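Local coordinates for metallo-beta-lactamase domain-containing protein 1 (Thermotoga maritima, PDB 1ZTC) that probably acts as a metal-dependent hydrolase of the metallo-beta-lactamase superfamily, possibly an endoribonuclease, and carries two nickel ions in its active site, at residues 15-20 with 212-217; 168-173 with 205-210; 44-49 with 73-78; 142-147 with 157-162. All coordinates share one frame; numbering follows the deposited sequence.

The four contacts sample both sheets of the alpha-beta/beta-alpha metallo-beta-lactamase sandwich. Along the chain contact 3 closes first, then contact 4, then contact 2, all within the span that contact 1 closes. Contacts 2 and 4 share one sheet, centres about 10 Å apart, with strands 157-163 and 169-171 as neighbours. Contact 3 lies in the other sheet, its centre about 14 Å from that of contact 4; Ile-49 and Leu-78 meet Phe-159, packing the two layers together. Contact 1 joins strand 13-19 to the loop after strand 206-208, about 7 Å from contact 2 between centres. The side chain of Pro-210, in contact 2, lies about 5 Å from a nickel ion, bordering the metal site.

Contact 1 of 4, residues 15-20 with 212-217; sequences LKILVT and DAPLKP
Thr-20 and Pro-214 carry most of this contact, with Ile-17 third; together they account for 120 of the 152 Å² buried. The methyl CG2 of Thr-20 meets the proline ring at CD, 3.9 Å away, the two side chains crossing at about a right angle. That methyl lies anti to the carbonyl carbon while OG1 sits between the backbone N and the carbonyl carbon (chi1 63°), so the apolar branch is the one presented to the ring. The neighbouring ring atom, CG of Pro-214, receives CD1 of Ile-17 at 3.8 Å, and these two side chains slide past each other in opposite directions. No hydrogen bond crosses between the segments; the evidence is for van der Waals packing alone. Before the proline, Asp-212 folds back on its own loop, its OD1 accepting from Ala-213 N at 2.7 Å with a bent angle of 138°. Arg-179, on helix 179-187, holds the loop with its backbone N to Asp-212 OD2 and its guanidinium to the carbonyls of Ala-213 and Pro-214. Strand 13-19, outermost in its sheet within this chain, is paired with strand 37-42 and backed by helix 57-67, while Thr-20 also packs on Pro-27 of a second subunit.

Contact 2 of 4, residues 168-173 with 205-210; sequences RVLITG and DLLVFP
Val-208 is packed between Val-169 and Ile-171 of the adjacent parallel strand, and this is the tight part of the contact. Its CG2 lies 3.5 Å from Val-169 CG1, closer than usual van der Waals separation, while Ile-171 CD1 reaches Val-208 CB at 3.6 Å. Ile-171 and Val-208 run side by side, pointing the same way; CD1 is brought over by a bend at chi2 (-54°). On the other face Leu-170 and Leu-207 meet more loosely through their CD2 methyls, 4.1 Å apart, and helix 192-201 covers Leu-170. The ladder itself is regular: Leu-170 N donates to Leu-206 O, Val-208 N to Leu-170 O, and Thr-172 N to Val-208 O.

The partly exposed end is polar. Arg-168 N gives a nearly straight bond (170°) to the anti lone pair of Asp-205 OD2 at 2.9 Å, and Arg-168 O receives Asp-205 N, with Leu-206 N adding a weak bond. The guanidinium of Arg-168 turns instead to Asp-162, and Asp-205 OD2 also has Arg-203 as a salt-bridge partner. At the other, buried end a water accepts from Gly-173 N and donates to Val-208 O, both at 2.9 Å, bridging the two segments just past strand 169-171. Thr-172 OG1 donates to Gly-173 O at 2.8 Å, one residue before the nickel ligand Asp-174. The chemistry thus implies an apolar centre closed at one end by a carboxylate that accepts a backbone N-H, and by water and hydroxyl at the end nearer the nickel ions.

Contact 3 of 4, residues 44-49 with 73-78; sequences DRRIII and DITDVL
Asp-73 O takes Arg-46 NE at 2.7 Å where the beta-alpha-beta unit of strand 45-49, helix 57-67 and the parallel strand 76-78 brings its two strands together. The oxygen lies at the guanidinium edge but 22° out of the plane; Arg-46 NH2 adds a weak bond, and the bend at chi3 (-63°) sets NE toward that carbonyl. Ile-74 is apolar: in the conformer considered, Ile-48 CD1 lies 3.7 Å from Ile-74 CG1, although a second conformer of Ile-48 makes this detail doubtful. Thr-75 grips Arg-46 twice, its OG1 accepting from Arg-46 N at 2.9 Å and its own N donating to Arg-46 O. The same hydroxyl donates to Asp-76 OD2 at 2.7 Å, reaching it from the anti side, 31° out of the carboxylate plane. Asp-76 also turns to Arg-45, whose guanidinium has Thr-75 CB over the centre of one face; the salt bridge runs from Arg-45 NH2 to the syn lone pair of Asp-76 OD1, 2.8 Å long, and Tyr-99 OH is a further partner of OD1. Backbone pairing then takes over, Asp-76 O receiving Ile-48 N, with Val-77 pairing with Ile-48 in the parallel ladder. Leu-78 N donates to Ile-48 O, and Leu-78 CD1 presses on Ile-47 CG2 at 3.4 Å, a tight carbon pair.

Contact 4 of 4, residues 142-147 with 157-162; sequences EKVKVF and LSFLLD
The beta hairpin of strands 144-148 and 157-163 pairs antiparallel here: the axes of segments 144-147 and 157-162 approach to 4.7 Å, their directions 160° apart. Lys-145 with Leu-160 and Phe-147 with Ser-158 are hydrogen-bonded pairs; Lys-145 N reaches Leu-160 O at 2.8 Å in a nearly straight bond (176°). On the face of Val-144, Val-146, Phe-159 and Leu-161, the valines set their methyls against the neighbouring strand. Val-146 CG2 meets the Phe-159 ring at its edge, 4.0 Å from CE1, the two side chains lying side by side, and Val-144 CG2 touches Leu-161 CD2 at the same distance. Ile-49 of the other sheet packs on Phe-159 and Leu-161, placing this face between the layers. On the reverse face Leu-160 CB lies in the plane of the Phe-147 ring at its edge, 3.7 Å from CE2, and Phe-197 of helix 192-201 stacks edge-to-face with Phe-147. Ser-158 OG is hydrogen-bonded to Thr-172 O, just past strand 169-171, and to Thr-149 OG1 at the end of the partner strand. A sheet with one face on its partner sheet and the other on helices is characteristic of the metallo-beta-lactamase sandwich.

Contact 1 of 4, residues 15-20 with 212-217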
# COMPACT_ATOMS: atom_id res chain seq x y z
N LEU A 15 23.02 6.53 17.09
CA LEU A 15 22.09 5.88 16.19
C LEU A 15 20.83 6.72 15.97
O LEU A 15 20.28 7.26 16.92
CB LEU A 15 21.68 4.55 16.78
CG LEU A 15 20.51 3.83 16.10
CD1 LEU A 15 20.98 3.21 14.85
CD2 LEU A 15 19.92 2.81 16.99
N LYS A 16 20.38 6.81 14.73
CA LYS A 16 19.07 7.30 14.41
C LYS A 16 18.43 6.35 13.40
O LYS A 16 19.04 5.99 12.40
CB LYS A 16 19.14 8.71 13.84
CG LYS A 16 17.74 9.40 13.77
CD LYS A 16 17.80 10.84 13.22
CE LYS A 16 16.42 11.57 13.20
NZ LYS A 16 15.65 11.46 14.48
N ILE A 17 17.19 5.94 13.68
CA ILE A 17 16.42 5.16 12.74
C ILE A 17 15.66 6.14 11.85
O ILE A 17 14.72 6.79 12.28
CB ILE A 17 15.48 4.16 13.45
CG1 ILE A 17 16.33 3.15 14.24
CG2 ILE A 17 14.65 3.39 12.42
CD1 ILE A 17 15.54 2.34 15.26
N LEU A 18 16.09 6.27 10.59
CA LEU A 18 15.50 7.24 9.69
C LEU A 18 14.13 6.80 9.18
O LEU A 18 13.23 7.62 8.95
CB LEU A 18 16.43 7.48 8.51
CG LEU A 18 17.85 7.93 8.84
CD1 LEU A 18 18.53 8.38 7.57
CD2 LEU A 18 17.85 9.06 9.90
N VAL A 19 14.00 5.51 8.98
CA VAL A 19 12.80 4.87 8.47
C VAL A 19 12.64 3.53 9.19
O VAL A 19 13.58 2.76 9.24
CB VAL A 19 12.98 4.56 6.96
CG1 VAL A 19 11.87 3.67 6.41
CG2 VAL A 19 13.18 5.85 6.15
N THR A 20 11.45 3.25 9.70
CA THR A 20 11.10 1.87 10.05
C THR A 20 10.38 1.25 8.86
O THR A 20 9.43 1.81 8.30
CB THR A 20 10.25 1.71 11.35
OG1 THR A 20 9.01 2.35 11.18
CG2 THR A 20 10.97 2.31 12.53
N ASP A 212 9.68 -3.74 10.30
CA ASP A 212 8.81 -3.47 11.42
C ASP A 212 9.49 -2.43 12.31
O ASP A 212 10.65 -2.11 12.08
CB ASP A 212 8.54 -4.76 12.20
CG ASP A 212 7.25 -4.71 12.99
OD1 ASP A 212 6.63 -3.61 13.13
OD2 ASP A 212 6.83 -5.80 13.42
N ALA A 213 8.75 -1.90 13.27
CA ALA A 213 9.29 -1.05 14.30
C ALA A 213 10.20 -1.90 15.21
O ALA A 213 9.97 -3.10 15.38
CB ALA A 213 8.15 -0.42 15.11
N PRO A 214 11.23 -1.29 15.80
CA PRO A 214 12.17 -2.08 16.63
C PRO A 214 11.59 -2.50 17.95
O PRO A 214 10.57 -1.98 18.36
CB PRO A 214 13.35 -1.14 16.83
CG PRO A 214 12.77 0.23 16.70
CD PRO A 214 11.59 0.14 15.76
N LEU A 215 12.25 -3.42 18.62
CA LEU A 215 11.72 -3.98 19.83
C LEU A 215 12.82 -4.18 20.88
O LEU A 215 13.90 -4.61 20.57
CB LEU A 215 11.09 -5.32 19.46
CG LEU A 215 10.11 -5.98 20.40
CD1 LEU A 215 8.81 -5.18 20.50
CD2 LEU A 215 9.86 -7.40 19.88
N LYS A 216 12.53 -3.83 22.12
CA LYS A 216 13.35 -4.26 23.25
C LYS A 216 13.14 -5.74 23.43
O LYS A 216 12.02 -6.17 23.62
CB LYS A 216 12.90 -3.65 24.54
CG LYS A 216 13.22 -2.23 24.73
CD LYS A 216 13.01 -1.90 26.22
CE LYS A 216 12.76 -0.42 26.44
NZ LYS A 216 12.17 -0.13 27.79
N PRO A 217 14.21 -6.53 23.40
CA PRO A 217 14.00 -7.95 23.64
C PRO A 217 13.45 -8.36 25.01
O PRO A 217 13.52 -7.60 25.97
CB PRO A 217 15.39 -8.57 23.42
CG PRO A 217 16.32 -7.48 23.53
CD PRO A 217 15.62 -6.22 23.16

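Contact 2 of 4, residues 168-173 with 205-210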
# COMPACT_ATOMS: atom_id res chain seq x y z
N ARG A 168 23.29 -1.50 23.09
CA ARG A 168 23.74 -2.56 22.19
C ARG A 168 22.56 -2.93 21.31
O ARG A 168 21.52 -3.37 21.79
CB ARG A 168 24.32 -3.77 22.96
CG ARG A 168 24.62 -4.94 22.03
CD ARG A 168 25.53 -5.99 22.62
NE ARG A 168 26.90 -5.51 22.70
CZ ARG A 168 27.97 -6.27 22.89
NH1 ARG A 168 29.17 -5.71 22.94
NH2 ARG A 168 27.85 -7.58 23.06
N VAL A 169 22.73 -2.70 20.01
CA VAL A 169 21.63 -2.79 19.04
C VAL A 169 21.97 -3.83 17.99
O VAL A 169 23.07 -3.81 17.42
CB VAL A 169 21.37 -1.42 18.34
CG1 VAL A 169 20.22 -1.51 17.36
CG2 VAL A 169 21.09 -0.34 19.38
N LEU A 170 21.03 -4.74 17.74
CA LEU A 170 21.18 -5.72 16.67
C LEU A 170 20.31 -5.35 15.47
O LEU A 170 19.07 -5.32 15.58
CB LEU A 170 20.82 -7.13 17.14
CG LEU A 170 21.00 -8.26 16.11
CD1 LEU A 170 22.42 -8.35 15.63
CD2 LEU A 170 20.55 -9.58 16.63
N ILE A 171 20.97 -5.05 14.36
CA ILE A 171 20.33 -4.89 13.06
C ILE A 171 20.21 -6.31 12.46
O ILE A 171 21.18 -6.90 12.02
CB ILE A 171 21.15 -4.01 12.11
CG1 ILE A 171 21.61 -2.70 12.79
CG2 ILE A 171 20.36 -3.76 10.78
CD1 ILE A 171 20.52 -1.89 13.39
N THR A 172 19.02 -6.88 12.52
CA THR A 172 18.86 -8.31 12.23
C THR A 172 18.96 -8.63 10.77
O THR A 172 19.53 -9.67 10.39
CB THR A 172 17.51 -8.85 12.75
OG1 THR A 172 16.41 -8.24 12.05
CG2 THR A 172 17.37 -8.60 14.23
N GLY A 173 18.42 -7.71 9.96
CA GLY A 173 18.15 -8.01 8.57
C GLY A 173 17.00 -9.00 8.48
O GLY A 173 16.24 -9.22 9.46
N ASP A 205 20.04 -4.40 23.92
CA ASP A 205 19.05 -3.41 24.32
C ASP A 205 17.94 -3.25 23.28
O ASP A 205 16.84 -2.93 23.64
CB ASP A 205 19.74 -2.08 24.60
CG ASP A 205 20.66 -2.16 25.74
OD1 ASP A 205 20.13 -2.28 26.87
OD2 ASP A 205 21.91 -2.14 25.52
N LEU A 206 18.23 -3.52 22.02
CA LEU A 206 17.28 -3.27 20.93
C LEU A 206 17.49 -4.17 19.74
O LEU A 206 18.62 -4.35 19.24
CB LEU A 206 17.40 -1.83 20.45
CG LEU A 206 16.23 -1.27 19.61
CD1 LEU A 206 14.98 -1.15 20.46
CD2 LEU A 206 16.61 0.11 19.10
N LEU A 207 16.37 -4.71 19.26
CA LEU A 207 16.31 -5.42 17.97
C LEU A 207 15.74 -4.50 16.92
O LEU A 207 14.62 -3.98 17.08
CB LEU A 207 15.41 -6.63 18.08
CG LEU A 207 15.93 -7.76 18.97
CD1 LEU A 207 14.77 -8.55 19.58
CD2 LEU A 207 16.91 -8.66 18.20
N VAL A 208 16.50 -4.26 15.87
CA VAL A 208 16.05 -3.44 14.75
C VAL A 208 15.77 -4.35 13.56
O VAL A 208 16.68 -4.84 12.90
CB VAL A 208 17.09 -2.35 14.40
CG1 VAL A 208 16.67 -1.56 13.13
CG2 VAL A 208 17.26 -1.38 15.58
N PHE A 209 14.48 -4.55 13.30
CA PHE A 209 14.00 -5.38 12.21
C PHE A 209 13.93 -4.56 10.91
O PHE A 209 13.86 -3.33 10.94
CB PHE A 209 12.61 -5.94 12.51
CG PHE A 209 12.50 -6.63 13.83
CD1 PHE A 209 13.14 -7.84 14.06
CD2 PHE A 209 11.72 -6.09 14.84
CE1 PHE A 209 13.04 -8.47 15.29
CE2 PHE A 209 11.60 -6.73 16.05
CZ PHE A 209 12.26 -7.91 16.27
N PRO A 210 14.04 -5.23 9.76
CA PRO A 210 14.01 -4.50 8.48
C PRO A 210 12.63 -4.09 7.99
O PRO A 210 12.54 -3.27 7.08
CB PRO A 210 14.65 -5.50 7.52
CG PRO A 210 14.25 -6.86 8.12
CD PRO A 210 14.36 -6.66 9.57
O HOH W 1 17.27 -5.10 10.10

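Contact 3 of 4, residues 44-49 with 73-78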
# COMPACT_ATOMS: atom_id res chain seq x y z
N ASP A 44 34.16 11.13 12.13
CA ASP A 44 33.91 11.83 10.88
C ASP A 44 33.10 11.00 9.89
O ASP A 44 32.98 11.36 8.72
CB ASP A 44 35.27 12.17 10.24
CG ASP A 44 36.21 10.91 10.07
OD1 ASP A 44 36.15 9.95 10.90
OD2 ASP A 44 37.01 10.89 9.11
N ARG A 45 32.58 9.87 10.34
CA ARG A 45 31.85 8.97 9.48
C ARG A 45 30.34 9.19 9.62
O ARG A 45 29.81 9.38 10.71
CB ARG A 45 32.19 7.52 9.80
CG ARG A 45 33.68 7.22 9.89
CD ARG A 45 34.46 7.61 8.66
NE ARG A 45 34.40 6.59 7.62
CZ ARG A 45 34.97 6.71 6.42
NH1 ARG A 45 35.65 7.81 6.09
NH2 ARG A 45 34.86 5.72 5.54
N ARG A 46 29.67 9.16 8.48
CA ARG A 46 28.23 9.22 8.42
C ARG A 46 27.79 7.97 7.66
O ARG A 46 28.00 7.84 6.45
CB ARG A 46 27.79 10.52 7.78
CG ARG A 46 28.01 11.70 8.74
CD ARG A 46 27.84 13.04 8.07
NE ARG A 46 28.85 13.24 7.02
CZ ARG A 46 30.12 13.64 7.21
NH1 ARG A 46 30.59 13.90 8.43
NH2 ARG A 46 30.92 13.78 6.15
N ILE A 47 27.18 7.05 8.42
CA ILE A 47 27.03 5.67 8.02
C ILE A 47 25.57 5.33 7.86
O ILE A 47 24.74 5.62 8.73
CB ILE A 47 27.64 4.74 9.09
CG1 ILE A 47 29.10 5.14 9.39
CG2 ILE A 47 27.53 3.28 8.67
CD1 ILE A 47 29.60 4.67 10.74
N ILE A 48 25.25 4.68 6.74
CA ILE A 48 23.91 4.12 6.55
C ILE A 48 23.96 2.60 6.46
O ILE A 48 24.76 2.04 5.71
CB ILE A 48 23.21 4.71 5.30
CG1 ILE A 48 22.91 6.19 5.57
CG2 ILE A 48 21.92 3.93 4.98
CD1 ILE A 48 22.47 7.00 4.39
N ILE A 49 23.09 1.93 7.20
CA ILE A 49 22.89 0.50 7.03
C ILE A 49 21.52 0.29 6.41
O ILE A 49 20.51 0.67 7.01
CB ILE A 49 23.00 -0.27 8.36
CG1 ILE A 49 24.38 -0.02 8.99
CG2 ILE A 49 22.82 -1.75 8.13
CD1 ILE A 49 24.58 -0.74 10.34
N ASP A 73 27.17 13.65 1.88
CA ASP A 73 27.90 13.57 3.15
C ASP A 73 27.99 12.16 3.69
O ASP A 73 28.68 11.91 4.66
CB ASP A 73 27.24 14.46 4.21
CG ASP A 73 27.20 15.95 3.80
OD1 ASP A 73 28.23 16.51 3.34
OD2 ASP A 73 26.13 16.56 3.97
N ILE A 74 27.28 11.23 3.07
CA ILE A 74 27.33 9.85 3.52
C ILE A 74 28.65 9.23 3.05
O ILE A 74 28.92 9.21 1.87
CB ILE A 74 26.13 9.05 2.97
CG1 ILE A 74 24.81 9.67 3.46
CG2 ILE A 74 26.25 7.58 3.34
CD1 ILE A 74 24.70 9.90 4.97
N THR A 75 29.41 8.70 4.01
CA THR A 75 30.74 8.15 3.81
C THR A 75 30.75 6.62 3.69
O THR A 75 31.64 6.06 3.08
CB THR A 75 31.65 8.54 5.01
OG1 THR A 75 31.07 8.06 6.25
CG2 THR A 75 31.81 10.05 5.08
N ASP A 76 29.79 5.94 4.31
CA ASP A 76 29.79 4.48 4.37
C ASP A 76 28.38 3.95 4.30
O ASP A 76 27.47 4.48 4.96
CB ASP A 76 30.44 3.98 5.67
CG ASP A 76 31.86 4.50 5.87
OD1 ASP A 76 32.82 3.82 5.44
OD2 ASP A 76 32.02 5.59 6.44
N VAL A 77 28.19 2.90 3.50
CA VAL A 77 26.88 2.26 3.39
C VAL A 77 27.07 0.76 3.45
O VAL A 77 27.84 0.19 2.66
CB VAL A 77 26.15 2.63 2.07
CG1 VAL A 77 24.84 1.87 1.93
CG2 VAL A 77 25.90 4.13 2.03
N LEU A 78 26.40 0.13 4.41
CA LEU A 78 26.47 -1.32 4.59
C LEU A 78 25.12 -1.96 4.25
O LEU A 78 24.05 -1.38 4.51
CB LEU A 78 26.89 -1.67 6.02
CG LEU A 78 28.22 -1.08 6.48
CD1 LEU A 78 28.04 0.31 7.07
CD2 LEU A 78 28.86 -1.97 7.50

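Contact 4 of 4, residues 142-147 with 157-162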
# COMPACT_ATOMS: atom_id res chain seq x y z
N GLU A 142 35.78 -0.89 16.26
CA GLU A 142 35.11 -1.99 16.95
C GLU A 142 33.69 -1.68 17.44
O GLU A 142 33.13 -2.46 18.21
CB GLU A 142 36.01 -2.54 18.05
CG GLU A 142 37.44 -2.79 17.50
CD GLU A 142 38.22 -3.79 18.31
OE1 GLU A 142 37.59 -4.69 18.94
OE2 GLU A 142 39.48 -3.70 18.33
N LYS A 143 33.08 -0.62 16.90
CA LYS A 143 31.70 -0.27 17.27
C LYS A 143 30.67 -1.12 16.53
O LYS A 143 29.49 -1.18 16.96
CB LYS A 143 31.45 1.21 16.96
CG LYS A 143 32.28 2.17 17.81
CD LYS A 143 31.81 2.16 19.24
CE LYS A 143 32.50 3.26 20.06
NZ LYS A 143 32.63 2.80 21.48
N VAL A 144 31.09 -1.70 15.40
CA VAL A 144 30.20 -2.47 14.54
C VAL A 144 30.78 -3.85 14.35
O VAL A 144 31.89 -4.00 13.87
CB VAL A 144 30.00 -1.78 13.19
CG1 VAL A 144 29.09 -2.62 12.28
CG2 VAL A 144 29.41 -0.40 13.40
N LYS A 145 30.05 -4.85 14.81
CA LYS A 145 30.42 -6.24 14.60
C LYS A 145 29.55 -6.86 13.51
O LYS A 145 28.33 -6.78 13.56
CB LYS A 145 30.31 -7.02 15.89
CG LYS A 145 30.55 -8.53 15.74
CD LYS A 145 31.99 -8.89 15.45
CE LYS A 145 32.18 -10.39 15.59
NZ LYS A 145 33.60 -10.80 15.62
N VAL A 146 30.22 -7.50 12.55
CA VAL A 146 29.57 -8.11 11.38
C VAL A 146 29.42 -9.61 11.56
O VAL A 146 30.37 -10.30 11.88
CB VAL A 146 30.42 -7.89 10.10
CG1 VAL A 146 29.73 -8.46 8.88
CG2 VAL A 146 30.71 -6.41 9.90
N PHE A 147 28.22 -10.11 11.31
CA PHE A 147 27.94 -11.53 11.43
C PHE A 147 27.37 -12.02 10.11
O PHE A 147 26.44 -11.42 9.56
CB PHE A 147 26.90 -11.78 12.53
CG PHE A 147 27.40 -11.48 13.90
CD1 PHE A 147 28.26 -12.34 14.55
CD2 PHE A 147 26.98 -10.35 14.56
CE1 PHE A 147 28.72 -12.06 15.84
CE2 PHE A 147 27.43 -10.05 15.85
CZ PHE A 147 28.28 -10.90 16.48
N LEU A 157 23.94 -10.59 6.02
CA LEU A 157 24.68 -10.13 7.20
C LEU A 157 23.76 -9.49 8.21
O LEU A 157 22.76 -8.83 7.85
CB LEU A 157 25.70 -9.06 6.80
CG LEU A 157 26.81 -9.45 5.81
CD1 LEU A 157 27.56 -8.18 5.42
CD2 LEU A 157 27.75 -10.50 6.36
N SER A 158 24.13 -9.66 9.48
CA SER A 158 23.54 -8.92 10.59
C SER A 158 24.67 -8.11 11.26
O SER A 158 25.85 -8.49 11.19
CB SER A 158 22.83 -9.87 11.58
OG SER A 158 21.86 -10.69 10.93
N PHE A 159 24.29 -6.99 11.87
CA PHE A 159 25.24 -6.06 12.46
C PHE A 159 24.89 -5.73 13.92
O PHE A 159 23.77 -5.33 14.23
CB PHE A 159 25.28 -4.76 11.68
CG PHE A 159 25.57 -4.92 10.23
CD1 PHE A 159 26.88 -5.11 9.79
CD2 PHE A 159 24.54 -4.90 9.30
CE1 PHE A 159 27.16 -5.27 8.44
CE2 PHE A 159 24.81 -5.06 7.95
CZ PHE A 159 26.12 -5.25 7.51
N LEU A 160 25.87 -5.89 14.80
CA LEU A 160 25.72 -5.56 16.20
C LEU A 160 26.46 -4.26 16.47
O LEU A 160 27.67 -4.15 16.18
CB LEU A 160 26.29 -6.70 17.05
CG LEU A 160 26.12 -6.59 18.58
CD1 LEU A 160 24.65 -6.75 18.98
CD2 LEU A 160 26.97 -7.64 19.26
N LEU A 161 25.75 -3.30 17.04
CA LEU A 161 26.23 -1.94 17.17
C LEU A 161 26.37 -1.60 18.66
O LEU A 161 25.45 -1.85 19.44
CB LEU A 161 25.24 -0.97 16.53
CG LEU A 161 24.59 -1.34 15.18
CD1 LEU A 161 23.64 -0.22 14.78
CD2 LEU A 161 25.65 -1.54 14.12
N ASP A 162 27.48 -1.00 19.04
CA ASP A 162 27.60 -0.44 20.38
C ASP A 162 27.43 1.07 20.31
O ASP A 162 28.32 1.80 19.90
CB ASP A 162 28.84 -0.91 21.11
CG ASP A 162 28.67 -2.38 21.64
OD1 ASP A 162 27.67 -2.70 22.33
OD2 ASP A 162 29.54 -3.20 21.32